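Local coordinates for transcriptional repressor PadR (PDB 6JYI), which acts as a dimeric PadR-like transcriptional regulator that binds DNA, probably through a winged helix-turn-helix domain in each subunit, at the interface of chains A and B. Residues are numbered along the deposited sequence; one frame, centred on the assembly and turned at random. Chains: chain A/B, Transcriptional repressor PadR.

Contact 1: the interface of chains A and B. Residues chain A 11-12, 15-16, 85, 88-89; chain B 104, 108, 111-112.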
loop_
_atom_site.group_PDB
_atom_site.type_symbol
_atom_site.label_atom_id
_atom_site.label_comp_id
_atom_site.label_asym_id
_atom_site.label_seq_id
_atom_site.Cartn_x
_atom_site.Cartn_y
_atom_site.Cartn_z
ATOM N N ASP A 11 -13.629 -2.651 -9.716
ATOM C CA ASP A 11 -14.465 -1.608 -9.044
ATOM C C ASP A 11 -13.844 -0.252 -9.003
ATOM O O ASP A 11 -14.572 0.739 -8.935
ATOM C CB ASP A 11 -14.846 -2.063 -7.654
ATOM C CG ASP A 11 -15.443 -3.392 -7.689
ATOM O OD1 ASP A 11 -16.471 -3.508 -8.362
ATOM O OD2 ASP A 11 -14.888 -4.346 -7.098
ATOM N N VAL A 12 -12.511 -0.178 -9.091
ATOM C CA VAL A 12 -11.876 1.107 -9.274
ATOM C C VAL A 12 -12.382 1.746 -10.572
ATOM O O VAL A 12 -12.791 2.920 -10.585
ATOM C CB VAL A 12 -10.318 1.040 -9.332
ATOM C CG1 VAL A 12 -9.765 2.401 -9.632
ATOM C CG2 VAL A 12 -9.688 0.460 -8.032
ATOM N N GLY A 15 -16.282 2.353 -10.415
ATOM C CA GLY A 15 -16.520 3.555 -9.640
ATOM C C GLY A 15 -16.207 4.848 -10.331
ATOM O O GLY A 15 -16.955 5.834 -10.211
ATOM N N LEU A 16 -15.114 4.885 -11.061
ATOM C CA LEU A 16 -14.764 6.084 -11.804
ATOM C C LEU A 16 -15.844 6.447 -12.822
ATOM O O LEU A 16 -16.295 7.603 -12.906
ATOM C CB LEU A 16 -13.427 5.870 -12.509
ATOM C CG LEU A 16 -12.176 6.030 -11.651
ATOM C CD1 LEU A 16 -10.911 5.709 -12.514
ATOM C CD2 LEU A 16 -12.097 7.449 -11.059
ATOM N N PHE A 85 -20.729 -2.462 -9.037
ATOM C CA PHE A 85 -20.141 -1.419 -8.167
ATOM C C PHE A 85 -20.871 -1.357 -6.807
ATOM O O PHE A 85 -20.243 -1.386 -5.733
ATOM C CB PHE A 85 -20.211 -0.058 -8.797
ATOM C CG PHE A 85 -19.646 1.013 -7.914
ATOM C CD1 PHE A 85 -18.285 1.031 -7.640
ATOM C CD2 PHE A 85 -20.477 1.937 -7.312
ATOM C CE1 PHE A 85 -17.761 2.005 -6.774
ATOM C CE2 PHE A 85 -19.933 2.940 -6.482
ATOM C CZ PHE A 85 -18.611 2.933 -6.224
ATOM N N TYR A 88 -20.000 -4.191 -4.593
ATOM C CA TYR A 88 -18.678 -3.982 -4.024
ATOM C C TYR A 88 -18.808 -3.115 -2.782
ATOM O O TYR A 88 -18.275 -3.454 -1.715
ATOM C CB TYR A 88 -17.725 -3.366 -5.109
ATOM C CG TYR A 88 -16.671 -2.471 -4.532
ATOM C CD1 TYR A 88 -15.625 -3.001 -3.778
ATOM C CD2 TYR A 88 -16.748 -1.099 -4.691
ATOM C CE1 TYR A 88 -14.641 -2.147 -3.192
ATOM C CE2 TYR A 88 -15.771 -0.237 -4.149
ATOM C CZ TYR A 88 -14.722 -0.795 -3.399
ATOM O OH TYR A 88 -13.811 0.014 -2.811
HETATM N N MSE A 89 -19.539 -2.002 -2.899
HETATM C CA MSE A 89 -19.675 -1.055 -1.817
HETATM C C MSE A 89 -20.297 -1.619 -0.554
HETATM O O MSE A 89 -20.095 -1.037 0.518
HETATM C CB MSE A 89 -20.432 0.204 -2.258
HETATM C CG MSE A 89 -19.683 1.044 -3.232
HETATM SE SE MSE A 89 -18.107 1.976 -2.490
HETATM C CE MSE A 89 -19.025 3.392 -1.549
HETATM N N MSE B 104 -10.524 4.019 -0.757
HETATM C CA MSE B 104 -11.382 3.891 -1.922
HETATM C C MSE B 104 -12.875 4.055 -1.587
HETATM O O MSE B 104 -13.610 4.692 -2.358
HETATM C CB MSE B 104 -11.057 2.582 -2.670
HETATM C CG MSE B 104 -11.985 2.225 -3.793
HETATM SE SE MSE B 104 -10.977 1.639 -5.370
HETATM C CE MSE B 104 -10.702 3.689 -5.436
ATOM N N PHE B 108 -15.175 7.043 -3.160
ATOM C CA PHE B 108 -16.481 6.787 -3.749
ATOM C C PHE B 108 -17.641 7.001 -2.773
ATOM O O PHE B 108 -18.772 6.491 -3.007
ATOM C CB PHE B 108 -16.521 5.364 -4.302
ATOM C CG PHE B 108 -15.568 5.110 -5.477
ATOM C CD1 PHE B 108 -15.489 5.981 -6.568
ATOM C CD2 PHE B 108 -14.784 3.970 -5.490
ATOM C CE1 PHE B 108 -14.619 5.738 -7.600
ATOM C CE2 PHE B 108 -13.941 3.716 -6.519
ATOM C CZ PHE B 108 -13.834 4.598 -7.577
ATOM N N TYR B 111 -21.540 7.639 -3.078
ATOM C CA TYR B 111 -22.436 6.573 -3.440
ATOM C C TYR B 111 -22.821 5.718 -2.220
ATOM O O TYR B 111 -23.444 4.690 -2.388
ATOM C CB TYR B 111 -21.803 5.732 -4.546
ATOM C CG TYR B 111 -21.572 6.572 -5.779
ATOM C CD1 TYR B 111 -22.628 6.944 -6.581
ATOM C CD2 TYR B 111 -20.307 7.054 -6.081
ATOM C CE1 TYR B 111 -22.455 7.756 -7.695
ATOM C CE2 TYR B 111 -20.101 7.880 -7.196
ATOM C CZ TYR B 111 -21.172 8.217 -8.000
ATOM O OH TYR B 111 -21.013 9.035 -9.100
ATOM N N SER B 112 -22.448 6.165 -1.023
ATOM C CA SER B 112 -22.791 5.459 0.197
ATOM C C SER B 112 -23.837 6.306 0.931
ATOM O O SER B 112 -24.597 7.016 0.300
ATOM C CB SER B 112 -21.546 5.232 1.019
ATOM O OG SER B 112 -21.775 4.363 2.092
#

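Contact 2: the interface of chains A and B. Residues chain A 143, 147, 149-150; chain B 106-107, 109-110.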
loop_
_atom_site.group_PDB
_atom_site.type_symbol
_atom_site.label_atom_id
_atom_site.label_comp_id
_atom_site.label_asym_id
_atom_site.label_seq_id
_atom_site.Cartn_x
_atom_site.Cartn_y
_atom_site.Cartn_z
ATOM N N ARG A 143 -11.912 16.183 -8.891
ATOM C CA ARG A 143 -13.123 16.225 -8.084
ATOM C C ARG A 143 -13.556 17.677 -7.899
ATOM O O ARG A 143 -13.468 18.248 -6.797
ATOM C CB ARG A 143 -12.905 15.573 -6.718
ATOM C CG ARG A 143 -12.466 14.069 -6.744
ATOM C CD ARG A 143 -13.652 13.149 -6.877
ATOM N NE ARG A 143 -14.260 13.301 -8.186
ATOM C CZ ARG A 143 -15.553 13.204 -8.498
ATOM N NH1 ARG A 143 -16.505 12.940 -7.606
ATOM N NH2 ARG A 143 -15.888 13.388 -9.760
ATOM N N THR A 147 -16.783 16.678 -2.140
ATOM C CA THR A 147 -17.608 16.657 -0.924
ATOM C C THR A 147 -16.823 16.249 0.307
ATOM O O THR A 147 -15.707 15.761 0.204
ATOM C CB THR A 147 -18.740 15.642 -1.029
ATOM O OG1 THR A 147 -18.189 14.327 -1.117
ATOM C CG2 THR A 147 -19.593 15.896 -2.211
ATOM N N VAL A 149 -16.971 13.692 2.286
ATOM C CA VAL A 149 -16.476 12.306 2.378
ATOM C C VAL A 149 -15.312 12.063 1.388
ATOM O O VAL A 149 -14.363 11.365 1.713
ATOM C CB VAL A 149 -17.569 11.270 2.182
ATOM C CG1 VAL A 149 -18.270 11.458 0.854
ATOM C CG2 VAL A 149 -17.006 9.824 2.333
ATOM N N GLU A 150 -15.420 12.619 0.189
ATOM C CA GLU A 150 -14.333 12.527 -0.813
ATOM C C GLU A 150 -13.048 13.165 -0.315
ATOM O O GLU A 150 -11.948 12.706 -0.617
ATOM C CB GLU A 150 -14.749 13.176 -2.125
ATOM C CG GLU A 150 -15.900 12.423 -2.817
ATOM C CD GLU A 150 -16.391 13.124 -4.070
ATOM O OE1 GLU A 150 -16.460 14.378 -4.040
ATOM O OE2 GLU A 150 -16.776 12.412 -5.048
HETATM N N MSE B 106 -14.035 5.865 0.847
HETATM C CA MSE B 106 -14.129 7.325 1.034
HETATM C C MSE B 106 -14.166 8.047 -0.304
HETATM O O MSE B 106 -15.014 8.892 -0.513
HETATM C CB MSE B 106 -12.962 7.845 1.846
HETATM C CG MSE B 106 -12.902 7.332 3.284
HETATM SE SE MSE B 106 -14.424 7.622 4.466
HETATM C CE MSE B 106 -15.386 5.971 4.193
ATOM N N TYR B 107 -13.250 7.714 -1.204
ATOM C CA TYR B 107 -13.205 8.332 -2.505
ATOM C C TYR B 107 -14.554 8.214 -3.235
ATOM O O TYR B 107 -14.983 9.165 -3.877
ATOM C CB TYR B 107 -12.093 7.739 -3.349
ATOM C CG TYR B 107 -11.802 8.506 -4.572
ATOM C CD1 TYR B 107 -10.933 9.585 -4.542
ATOM C CD2 TYR B 107 -12.397 8.190 -5.778
ATOM C CE1 TYR B 107 -10.667 10.325 -5.659
ATOM C CE2 TYR B 107 -12.131 8.962 -6.936
ATOM C CZ TYR B 107 -11.278 10.002 -6.864
ATOM O OH TYR B 107 -10.981 10.757 -7.982
ATOM N N GLY B 109 -17.380 7.781 -1.723
ATOM C CA GLY B 109 -18.299 7.986 -0.610
ATOM C C GLY B 109 -19.619 8.615 -0.957
ATOM O O GLY B 109 -20.586 8.407 -0.265
ATOM N N ASN B 110 -19.678 9.342 -2.055
ATOM C CA ASN B 110 -20.934 9.939 -2.500
ATOM C C ASN B 110 -21.976 8.882 -2.884
ATOM O O ASN B 110 -23.161 9.199 -2.961
ATOM C CB ASN B 110 -20.721 10.924 -3.655
ATOM C CG ASN B 110 -19.972 12.167 -3.227
ATOM O OD1 ASN B 110 -19.836 12.428 -2.051
ATOM N ND2 ASN B 110 -19.442 12.923 -4.201
HETATM O O HOH W 1 -17.760 9.871 -4.272
#

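Contact 3: the interface of chains A and B. Residues chain A 37-39, 96, 152-153, 156; chain B 98-100, 103.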
loop_
_atom_site.group_PDB
_atom_site.type_symbol
_atom_site.label_atom_id
_atom_site.label_comp_id
_atom_site.label_asym_id
_atom_site.label_seq_id
_atom_site.Cartn_x
_atom_site.Cartn_y
_atom_site.Cartn_z
ATOM N N HIS A 37 -1.893 6.604 -5.105
ATOM C CA HIS A 37 -1.657 6.878 -3.697
ATOM C C HIS A 37 -2.409 5.944 -2.766
ATOM O O HIS A 37 -1.994 5.757 -1.612
ATOM C CB HIS A 37 -1.953 8.342 -3.367
ATOM C CG HIS A 37 -1.048 9.294 -4.081
ATOM N ND1 HIS A 37 0.281 9.459 -3.741
ATOM C CD2 HIS A 37 -1.270 10.112 -5.137
ATOM C CE1 HIS A 37 0.834 10.346 -4.550
ATOM N NE2 HIS A 37 -0.086 10.762 -5.405
ATOM N N PHE A 38 -3.505 5.348 -3.238
ATOM C CA PHE A 38 -4.268 4.473 -2.361
ATOM C C PHE A 38 -4.840 3.193 -2.986
ATOM O O PHE A 38 -5.412 2.383 -2.264
ATOM C CB PHE A 38 -5.335 5.279 -1.601
ATOM C CG PHE A 38 -6.431 5.816 -2.465
ATOM C CD1 PHE A 38 -7.457 4.989 -2.878
ATOM C CD2 PHE A 38 -6.454 7.174 -2.822
ATOM C CE1 PHE A 38 -8.474 5.466 -3.690
ATOM C CE2 PHE A 38 -7.493 7.670 -3.612
ATOM C CZ PHE A 38 -8.480 6.820 -4.057
ATOM N N PHE A 39 -4.666 2.988 -4.301
ATOM C CA PHE A 39 -5.001 1.714 -4.921
ATOM C C PHE A 39 -4.079 1.492 -6.120
ATOM O O PHE A 39 -4.507 1.466 -7.283
ATOM C CB PHE A 39 -6.502 1.599 -5.281
ATOM C CG PHE A 39 -7.108 0.242 -4.951
ATOM C CD1 PHE A 39 -7.673 -0.003 -3.673
ATOM C CD2 PHE A 39 -7.072 -0.789 -5.881
ATOM C CE1 PHE A 39 -8.204 -1.252 -3.347
ATOM C CE2 PHE A 39 -7.602 -2.027 -5.575
ATOM C CZ PHE A 39 -8.175 -2.266 -4.292
ATOM N N ASP A 96 -5.616 -2.664 4.717
ATOM C CA ASP A 96 -4.616 -2.075 3.852
ATOM C C ASP A 96 -3.590 -3.137 3.491
ATOM O O ASP A 96 -3.251 -3.987 4.321
ATOM C CB ASP A 96 -3.861 -0.952 4.556
ATOM C CG ASP A 96 -4.702 0.314 4.739
ATOM O OD1 ASP A 96 -5.839 0.386 4.225
ATOM O OD2 ASP A 96 -4.198 1.251 5.390
ATOM N N ILE A 152 -11.985 13.072 2.660
ATOM C CA ILE A 152 -11.299 12.191 3.642
ATOM C C ILE A 152 -10.129 11.438 2.987
ATOM O O ILE A 152 -9.040 11.384 3.564
ATOM C CB ILE A 152 -12.269 11.226 4.362
ATOM C CG1 ILE A 152 -13.343 12.025 5.093
ATOM C CG2 ILE A 152 -11.511 10.251 5.346
ATOM C CD1 ILE A 152 -14.468 11.188 5.715
ATOM N N SER A 153 -10.310 10.911 1.782
ATOM C CA SER A 153 -9.211 10.168 1.125
ATOM C C SER A 153 -7.988 11.029 0.946
ATOM O O SER A 153 -6.876 10.596 1.227
ATOM C CB SER A 153 -9.625 9.492 -0.217
ATOM O OG SER A 153 -10.010 10.401 -1.216
ATOM N N VAL A 156 -6.528 12.095 4.648
ATOM C CA VAL A 156 -5.863 10.969 5.316
ATOM C C VAL A 156 -4.503 10.703 4.676
ATOM O O VAL A 156 -3.467 10.535 5.372
ATOM C CB VAL A 156 -6.769 9.729 5.375
ATOM C CG1 VAL A 156 -6.037 8.511 5.944
ATOM C CG2 VAL A 156 -7.989 10.032 6.253
ATOM N N LEU B 98 0.692 0.932 -2.276
ATOM C CA LEU B 98 -0.375 0.840 -1.306
ATOM C C LEU B 98 -1.738 0.584 -1.951
ATOM O O LEU B 98 -2.118 1.275 -2.906
ATOM C CB LEU B 98 -0.477 2.150 -0.516
ATOM C CG LEU B 98 -1.673 2.241 0.449
ATOM C CD1 LEU B 98 -1.535 1.165 1.508
ATOM C CD2 LEU B 98 -1.716 3.658 1.122
ATOM N N ARG B 99 -2.456 -0.393 -1.414
ATOM C CA ARG B 99 -3.866 -0.595 -1.730
ATOM C C ARG B 99 -4.677 -0.500 -0.441
ATOM O O ARG B 99 -4.500 -1.298 0.478
ATOM C CB ARG B 99 -4.087 -1.943 -2.410
ATOM C CG ARG B 99 -3.056 -2.296 -3.478
ATOM C CD ARG B 99 -3.593 -3.457 -4.358
ATOM N NE ARG B 99 -4.420 -4.362 -3.548
ATOM C CZ ARG B 99 -4.046 -5.586 -3.170
ATOM N NH1 ARG B 99 -2.871 -6.072 -3.550
ATOM N NH2 ARG B 99 -4.853 -6.326 -2.420
ATOM N N SER B 100 -5.542 0.498 -0.369
ATOM C CA SER B 100 -6.346 0.767 0.788
ATOM C C SER B 100 -7.816 0.802 0.337
ATOM O O SER B 100 -8.275 1.788 -0.280
ATOM C CB SER B 100 -5.959 2.110 1.415
ATOM O OG SER B 100 -6.827 2.434 2.514
ATOM N N LEU B 103 -9.745 3.847 1.854
ATOM C CA LEU B 103 -9.642 5.141 1.210
ATOM C C LEU B 103 -10.448 5.157 -0.083
ATOM O O LEU B 103 -10.977 6.193 -0.476
ATOM C CB LEU B 103 -8.191 5.552 0.980
ATOM C CG LEU B 103 -7.419 5.892 2.283
ATOM C CD1 LEU B 103 -5.911 6.141 2.080
ATOM C CD2 LEU B 103 -8.082 7.055 3.062
#

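Contact 1: the interface of chains A and B
A:Phe85 and B:Phe108 meet edge to face, their planes 88° apart and their centroids separated by 5.3 Å. The rim of A:Phe85 supplies the edge: its tip atom CZ touches CB of B:Phe108 at 3.7 Å and, with CE1, points onto the face of the other ring. With CG anti to the backbone N (chi1 179°), A:Phe85 reaches away from helix 79-89 toward the partner. Its CE2 side also meets B:Tyr111, whose CB lies in the plane of the ring at its edge.

The same face of B:Phe108 receives a CH-pi contact: A:Gly15 CA sits 3.8 Å from the ring centroid, displaced toward the rim. Glycine suits this place because the ring can lie directly against the backbone of helix 8-19.

Looser apolar contacts frame the rings. The selenomethionine A:Met89, bent at chi2 and chi3, brings its methyl CE to 4.0 Å from B:Ser112 CB, while A:Tyr88 CZ lies 4.1 Å from CG of B:Met104, also selenomethionine. No polar group bonds across.

Shape and hydrophobicity thus do the work: B:Phe108 fits against two helices of the other subunit, which probably helps fix how the DNA-binding region is placed in the dimer.

Contact 2: the interface of chains A and B
B:Asn110 meets A:Thr147 tip to tip. The hydroxyl OG1 of A:Thr147 donates to the amide oxygen OD1 of B:Asn110 at 2.7 Å, arriving in the carbonyl plane on a lone pair with a C=O...donor angle of 124°. Placing OG1 between the backbone N and carbonyl carbon (chi1 65°) turns the hydroxyl to the partner, while CG2 lies against the amide. The amide nitrogen ND2 is near the carboxylate of A:Glu150, but its N-H points elsewhere, so this proximity is no hydrogen bond.

A:Glu150 is instead held from its own chain. Guanidinium NH1 of A:Arg143 makes a salt bridge of 2.6 Å to OE2 on the syn side, and the backbone N of A:Thr147 donates to OE1 at 3.0 Å on the anti side. Threonine before the first turn and glutamate three residues on match half of a helix capping box at the start of helix 148-175. A water binds OE2 at 2.8 Å and also joins B:Tyr107 O and B:Asn110 N, carrying the carboxylate's reach across the interface.

The ring end of B:Tyr107 lies obliquely to A:Arg143, with CZ 3.9 Å from CD in the aliphatic part of the arginine. A:Val149 packs its CG2 methyl branch on B:Gly109 CA at 3.7 Å, a close approach suited to glycine.

The site ties the start of a long helix in one subunit to a short-helix turn in the other, adding directional polar contacts to the dimer.

Contact 3: the interface of chains A and B
B:Leu103 spreads its two methyl branches between A:Phe38 and A:Val156. CD1 meets A:Phe38 CB at 3.8 Å, and CD2 rests at the same distance from A:Val156 CB; both pairs of side chains cross obliquely. A forked leucine suits this place because it can fill against two apolar partners at once. A:Phe38 has CG between the backbone N and carbonyl carbon (chi1 68°), which brings its ring beside B:Leu103, whose carbonyl O lies above one face toward the rim.

The ring of A:Phe39 turns a face to B:Arg99, with CB 4.2 Å above its centre, so the arginine serves here through its aliphatic base. Their backbones form an antiparallel beta bridge. Beside it, B:Ser100 N donates to A:Phe38 O at 2.7 Å, 162° at the hydrogen.

B:Ser100 holds OG anti to its backbone N (chi1 176°) and donates to A:Asp96 OD1 at 2.8 Å, from above the carboxylate plane, 39° out of it. The small serine permits this side-chain bond right next to the backbone one.

In the fold, the patch joins the loop after helix 24-35, the stretch before strand 97-99 and one face of helix 148-175 in chain A to strand 97-99 and the start of helix 101-107 in chain B.

Helix 101-107 of chain B runs through all three contacts: its first turn serves contact 3, while residues farther along it divide between contact 1 and contact 2. Contacts 1 and 2 also share the 3-10 helix 109-111, and their C-alpha centres are about 10 Å apart; contact 3 lies about 13 Å from each. On chain A, helix 148-175 links contacts 2 and 3, whereas contact 1 uses helices 8-19 and 79-89. One short segment is thus gripped on several sides by its partner, and two-fold symmetry repeats the arrangement, giving an intertwined dimer.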